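Local coordinates for transcriptional regulator URE2 (Saccharomyces cerevisiae, PDB 1K0D), which represses nitrogen catabolism genes by holding GATA transcriptional activators in the cytoplasm, and reduces peroxides with glutathione, at residues G31-I36 with W85-I90; F123-G128 with D216-P221. One frame throughout, in Å; residues are numbered along the deposited sequence.

Interaction 1. Residues G31-I36 with W85-I90. With GSH (glutathione), chain F.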
# COMPACT_ATOMS: atom_id res chain seq x y z
N GLY B 31 -4.54 4.92 -12.06
CA GLY B 31 -5.52 4.30 -12.93
C GLY B 31 -4.81 3.55 -14.03
O GLY B 31 -5.13 2.39 -14.31
N PHE B 32 -3.83 4.20 -14.65
CA PHE B 32 -3.07 3.56 -15.71
C PHE B 32 -2.25 2.38 -15.19
O PHE B 32 -1.92 1.47 -15.95
CB PHE B 32 -2.15 4.58 -16.41
CG PHE B 32 -2.90 5.62 -17.20
CD1 PHE B 32 -3.49 6.71 -16.56
CD2 PHE B 32 -3.06 5.47 -18.57
CE1 PHE B 32 -4.23 7.65 -17.29
CE2 PHE B 32 -3.80 6.40 -19.31
CZ PHE B 32 -4.39 7.49 -18.66
N LYS B 33 -1.92 2.40 -13.90
CA LYS B 33 -1.16 1.30 -13.31
C LYS B 33 -2.00 0.03 -13.38
O LYS B 33 -1.48 -1.05 -13.65
CB LYS B 33 -0.81 1.59 -11.85
CG LYS B 33 0.02 0.49 -11.20
CD LYS B 33 -0.04 0.52 -9.68
CE LYS B 33 0.40 1.85 -9.12
NZ LYS B 33 0.24 1.88 -7.63
N VAL B 34 -3.30 0.16 -13.14
CA VAL B 34 -4.19 -0.99 -13.19
C VAL B 34 -4.47 -1.36 -14.64
O VAL B 34 -4.50 -2.53 -14.98
CB VAL B 34 -5.54 -0.70 -12.45
CG1 VAL B 34 -6.49 -1.85 -12.67
CG2 VAL B 34 -5.29 -0.53 -10.94
N ALA B 35 -4.66 -0.36 -15.49
CA ALA B 35 -4.92 -0.60 -16.91
C ALA B 35 -3.77 -1.41 -17.50
O ALA B 35 -3.99 -2.36 -18.25
CB ALA B 35 -5.08 0.73 -17.66
N ILE B 36 -2.55 -1.05 -17.14
CA ILE B 36 -1.37 -1.75 -17.62
C ILE B 36 -1.38 -3.24 -17.25
O ILE B 36 -1.17 -4.10 -18.11
CB ILE B 36 -0.08 -1.11 -17.07
CG1 ILE B 36 0.18 0.22 -17.81
CG2 ILE B 36 1.10 -2.06 -17.23
CD1 ILE B 36 1.36 0.98 -17.29
N TRP B 85 -10.74 -1.94 -4.43
CA TRP B 85 -10.23 -0.57 -4.51
C TRP B 85 -8.80 -0.57 -3.97
O TRP B 85 -8.41 -1.50 -3.29
CB TRP B 85 -11.14 0.39 -3.73
CG TRP B 85 -11.52 -0.10 -2.38
CD1 TRP B 85 -12.34 -1.15 -2.08
CD2 TRP B 85 -11.09 0.44 -1.13
NE1 TRP B 85 -12.44 -1.30 -0.72
CE2 TRP B 85 -11.68 -0.34 -0.11
CE3 TRP B 85 -10.25 1.50 -0.77
CZ2 TRP B 85 -11.47 -0.08 1.25
CZ3 TRP B 85 -10.03 1.76 0.59
CH2 TRP B 85 -10.64 0.97 1.58
N GLU B 86 -8.05 0.49 -4.29
CA GLU B 86 -6.62 0.62 -3.95
C GLU B 86 -5.88 -0.13 -5.05
O GLU B 86 -6.03 -1.34 -5.20
CB GLU B 86 -6.28 0.00 -2.58
CG GLU B 86 -6.65 0.88 -1.38
CD GLU B 86 -5.86 2.19 -1.32
OE1 GLU B 86 -6.44 3.21 -0.93
OE2 GLU B 86 -4.64 2.19 -1.65
N SER B 87 -5.09 0.59 -5.85
CA SER B 87 -4.35 -0.00 -6.96
C SER B 87 -3.49 -1.21 -6.55
O SER B 87 -3.34 -2.17 -7.31
CB SER B 87 -3.48 1.06 -7.63
OG SER B 87 -2.55 1.62 -6.72
N GLY B 88 -2.91 -1.14 -5.35
CA GLY B 88 -2.09 -2.23 -4.86
C GLY B 88 -2.89 -3.50 -4.66
O GLY B 88 -2.43 -4.60 -4.98
N ALA B 89 -4.11 -3.36 -4.14
CA ALA B 89 -4.96 -4.53 -3.91
C ALA B 89 -5.49 -5.04 -5.24
O ALA B 89 -5.65 -6.25 -5.43
CB ALA B 89 -6.12 -4.16 -2.97
N ILE B 90 -5.76 -4.13 -6.17
CA ILE B 90 -6.26 -4.53 -7.48
C ILE B 90 -5.20 -5.39 -8.20
O ILE B 90 -5.53 -6.43 -8.77
CB ILE B 90 -6.63 -3.29 -8.35
CG1 ILE B 90 -7.86 -2.59 -7.75
CG2 ILE B 90 -6.95 -3.71 -9.78
CD1 ILE B 90 -8.22 -1.29 -8.42
N1 GSH F . -3.36 4.78 -2.59
CA1 GSH F . -4.37 4.87 -3.67
C1 GSH F . -4.17 3.80 -4.78
O11 GSH F . -3.02 3.38 -5.02
O12 GSH F . -5.25 3.39 -5.41
CB1 GSH F . -4.34 6.30 -4.27
CG1 GSH F . -5.76 6.77 -4.71
CD1 GSH F . -5.68 8.22 -5.29
OE1 GSH F . -5.15 9.13 -4.64
N2 GSH F . -6.22 8.37 -6.52
CA2 GSH F . -6.23 9.68 -7.19
C2 GSH F . -7.64 10.33 -7.05
O2 GSH F . -8.66 9.64 -6.93
CB2 GSH F . -5.93 9.51 -8.70
SG2 GSH F . -4.19 9.05 -9.04
N3 GSH F . -7.68 11.69 -7.07
CA3 GSH F . -8.93 12.48 -6.95
C3 GSH F . -9.04 13.12 -5.56
O31 GSH F . -10.05 13.82 -5.35
O32 GSH F . -8.12 12.92 -4.72
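The hydroxyl oxygen of Ser-87 lies between Lys-33 and glutathione: OG of Ser-87 accepts a hydrogen bond from NZ of Lys-33 at 2.9 Å and donates one, modelled very short and so of doubtful length, to O11 of the gamma-glutamyl carboxylate. The serine torsion (chi1 60°) sets OG between its backbone N and carbonyl carbon, on the side facing both partners. Lys-33 reaches across from helix 29-40, and its charge, so near the hydroxyl and carboxylate, would probably steady the anion; a weak bond to Asn-30 gives the ammonium a second partner. The other carboxylate oxygen, O12, takes a nearly straight bond (167°) from the backbone N of Ser-87, 2.8 Å away, at the first turn of helix 87-102, whose dipole may add to the attraction. Glu-86, in the N-cap position, bends back at chi2 so that OE2 accepts a bond from the ligand amine N1 at 3.0 Å. Beside this polar network the contact becomes apolar, between Val-34 and Ile-90, the latter about a turn on from Ser-87. Their side chains meet at about a right angle, CG1 of Val-34 pressing on CG2 of Ile-90 at a snug 3.5 Å. Two helices packed side by side, with the N-terminus of one holding the gamma-glutamyl group, are characteristic of the glutathione site in the thioredoxin-like N-terminal domain of the GST superfamily.

Interaction 2. Residues F123-G128 with D216-P221; sequences FFQTSG and DLAFVP
One face of the Phe-219 ring carries the aliphatic part of Gln-125, and CD2 of Phe-124 comes to its edge near the ring plane. CG of Gln-125 stands over the middle of the face, 3.6 Å from the centroid and only 8° off the normal, a CH-pi contact. CB of the same glutamine lies farther out, 3.6 Å from CZ of Phe-219. With CG anti to its backbone N (chi1 -170°), the chain of Gln-125 runs out from helix 112-142 across the ring, antiparallel to the phenylalanine side chain. A bend at chi2 then turns the amide steeply to the ring, the planes 77° apart, and sets it against Ala-218, where CD lies 3.5 Å from the carbonyl O of Ala-218. Phe-124 approaches more loosely, 4.2 Å from its CD2 to CZ of Phe-219. These contacts pack the long helix 112-142 against residues 218-219, within the all-helical C-terminal domain of the GST fold. Phe-219 also meets His-129 edge-to-face and rests on Val-165 of helix 148-176. Helix 112-142 also lines the dimer interface: Phe-123 stacks on Phe-123 of the second subunit, and Phe-124 meets Trp-85 of that subunit edge-to-face. Two residues before Ala-218, OD2 of Asp-216 accepts a bond from the backbone N of Thr-213 at the start of helix 214-217, consistent with the N-capping box of GST C-terminal domains.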
# COMPACT_ATOMS: atom_id res chain seq x y z
N PHE B 123 4.43 -2.38 -2.10
CA PHE B 123 4.04 -1.53 -0.98
C PHE B 123 4.93 -0.29 -0.93
O PHE B 123 4.47 0.80 -0.61
CB PHE B 123 4.11 -2.31 0.35
CG PHE B 123 2.82 -3.01 0.72
CD1 PHE B 123 2.64 -4.36 0.45
CD2 PHE B 123 1.78 -2.29 1.31
CE1 PHE B 123 1.44 -5.01 0.77
CE2 PHE B 123 0.57 -2.92 1.63
CZ PHE B 123 0.40 -4.29 1.36
N PHE B 124 6.21 -0.45 -1.28
CA PHE B 124 7.13 0.69 -1.31
C PHE B 124 6.63 1.72 -2.34
O PHE B 124 6.59 2.92 -2.07
CB PHE B 124 8.54 0.20 -1.69
CG PHE B 124 9.56 1.30 -1.83
CD1 PHE B 124 9.75 2.23 -0.80
CD2 PHE B 124 10.36 1.38 -2.96
CE1 PHE B 124 10.74 3.21 -0.90
CE2 PHE B 124 11.35 2.36 -3.07
CZ PHE B 124 11.54 3.28 -2.04
N GLN B 125 6.22 1.24 -3.50
CA GLN B 125 5.72 2.12 -4.56
C GLN B 125 4.43 2.85 -4.17
O GLN B 125 4.34 4.07 -4.27
CB GLN B 125 5.48 1.33 -5.85
CG GLN B 125 5.18 2.19 -7.08
CD GLN B 125 3.74 2.69 -7.14
OE1 GLN B 125 3.49 3.86 -7.42
NE2 GLN B 125 2.79 1.80 -6.88
N THR B 126 3.42 2.10 -3.73
CA THR B 126 2.13 2.68 -3.35
C THR B 126 2.16 3.56 -2.10
O THR B 126 1.40 4.53 -2.00
CB THR B 126 1.07 1.58 -3.12
OG1 THR B 126 1.45 0.78 -2.00
CG2 THR B 126 0.94 0.69 -4.35
N SER B 127 3.04 3.22 -1.16
CA SER B 127 3.13 3.96 0.10
C SER B 127 4.27 4.96 0.24
O SER B 127 4.11 5.96 0.94
CB SER B 127 3.18 2.96 1.26
OG SER B 127 2.09 2.05 1.17
N GLY B 128 5.41 4.71 -0.40
CA GLY B 128 6.52 5.63 -0.27
C GLY B 128 6.87 6.46 -1.49
O GLY B 128 7.48 7.52 -1.38
N ASP B 216 7.74 -4.10 -11.08
CA ASP B 216 8.38 -3.21 -12.04
C ASP B 216 7.34 -2.30 -12.69
O ASP B 216 7.51 -1.08 -12.77
CB ASP B 216 9.07 -4.00 -13.15
CG ASP B 216 10.09 -4.99 -12.63
OD1 ASP B 216 11.17 -4.56 -12.17
OD2 ASP B 216 9.80 -6.20 -12.66
N LEU B 217 6.25 -2.90 -13.15
CA LEU B 217 5.19 -2.16 -13.83
C LEU B 217 4.52 -1.06 -13.00
O LEU B 217 4.11 -0.03 -13.55
CB LEU B 217 4.12 -3.14 -14.34
CG LEU B 217 4.58 -4.12 -15.44
CD1 LEU B 217 3.49 -5.16 -15.70
CD2 LEU B 217 4.88 -3.35 -16.72
N ALA B 218 4.41 -1.27 -11.69
CA ALA B 218 3.76 -0.30 -10.81
C ALA B 218 4.39 1.09 -10.84
O ALA B 218 3.71 2.07 -10.57
CB ALA B 218 3.76 -0.83 -9.36
N PHE B 219 5.68 1.18 -11.16
CA PHE B 219 6.36 2.48 -11.20
C PHE B 219 6.19 3.24 -12.50
O PHE B 219 6.27 4.47 -12.52
CB PHE B 219 7.87 2.30 -10.96
CG PHE B 219 8.24 1.92 -9.55
CD1 PHE B 219 8.27 0.58 -9.17
CD2 PHE B 219 8.55 2.90 -8.61
CE1 PHE B 219 8.61 0.21 -7.87
CE2 PHE B 219 8.89 2.55 -7.30
CZ PHE B 219 8.92 1.20 -6.93
N VAL B 220 5.94 2.50 -13.57
CA VAL B 220 5.79 3.06 -14.90
C VAL B 220 4.93 4.31 -15.09
O VAL B 220 5.39 5.30 -15.65
CB VAL B 220 5.33 1.96 -15.89
CG1 VAL B 220 4.89 2.57 -17.21
CG2 VAL B 220 6.47 0.98 -16.14
N PRO B 221 3.67 4.29 -14.62
CA PRO B 221 2.81 5.46 -14.79
C PRO B 221 3.37 6.73 -14.15
O PRO B 221 3.17 7.82 -14.67
CB PRO B 221 1.49 5.03 -14.15
CG PRO B 221 1.51 3.54 -14.31
CD PRO B 221 2.93 3.20 -13.96

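How the interactions relate
Both contacts are buried near the centre of the chain, but they belong to different domains: interaction 1 joins two helices of the thioredoxin-like domain, interaction 2 parts of the helical one. They share no helix, although helix 87-102 of interaction 1 is followed in the chain by helix 112-142 of interaction 2. Interaction 1 combines an apolar pair with charged and polar groups that face the ligand, whereas interaction 2 rests on aromatic and aliphatic packing. The two meet at Lys-33, whose CE approaches the carbonyl O of Ala-218 and whose CA packs on Pro-221, so that this residue bridges the domains. Across the dimer, Ser-127 of one subunit is weakly hydrogen-bonded to Glu-86 of the other.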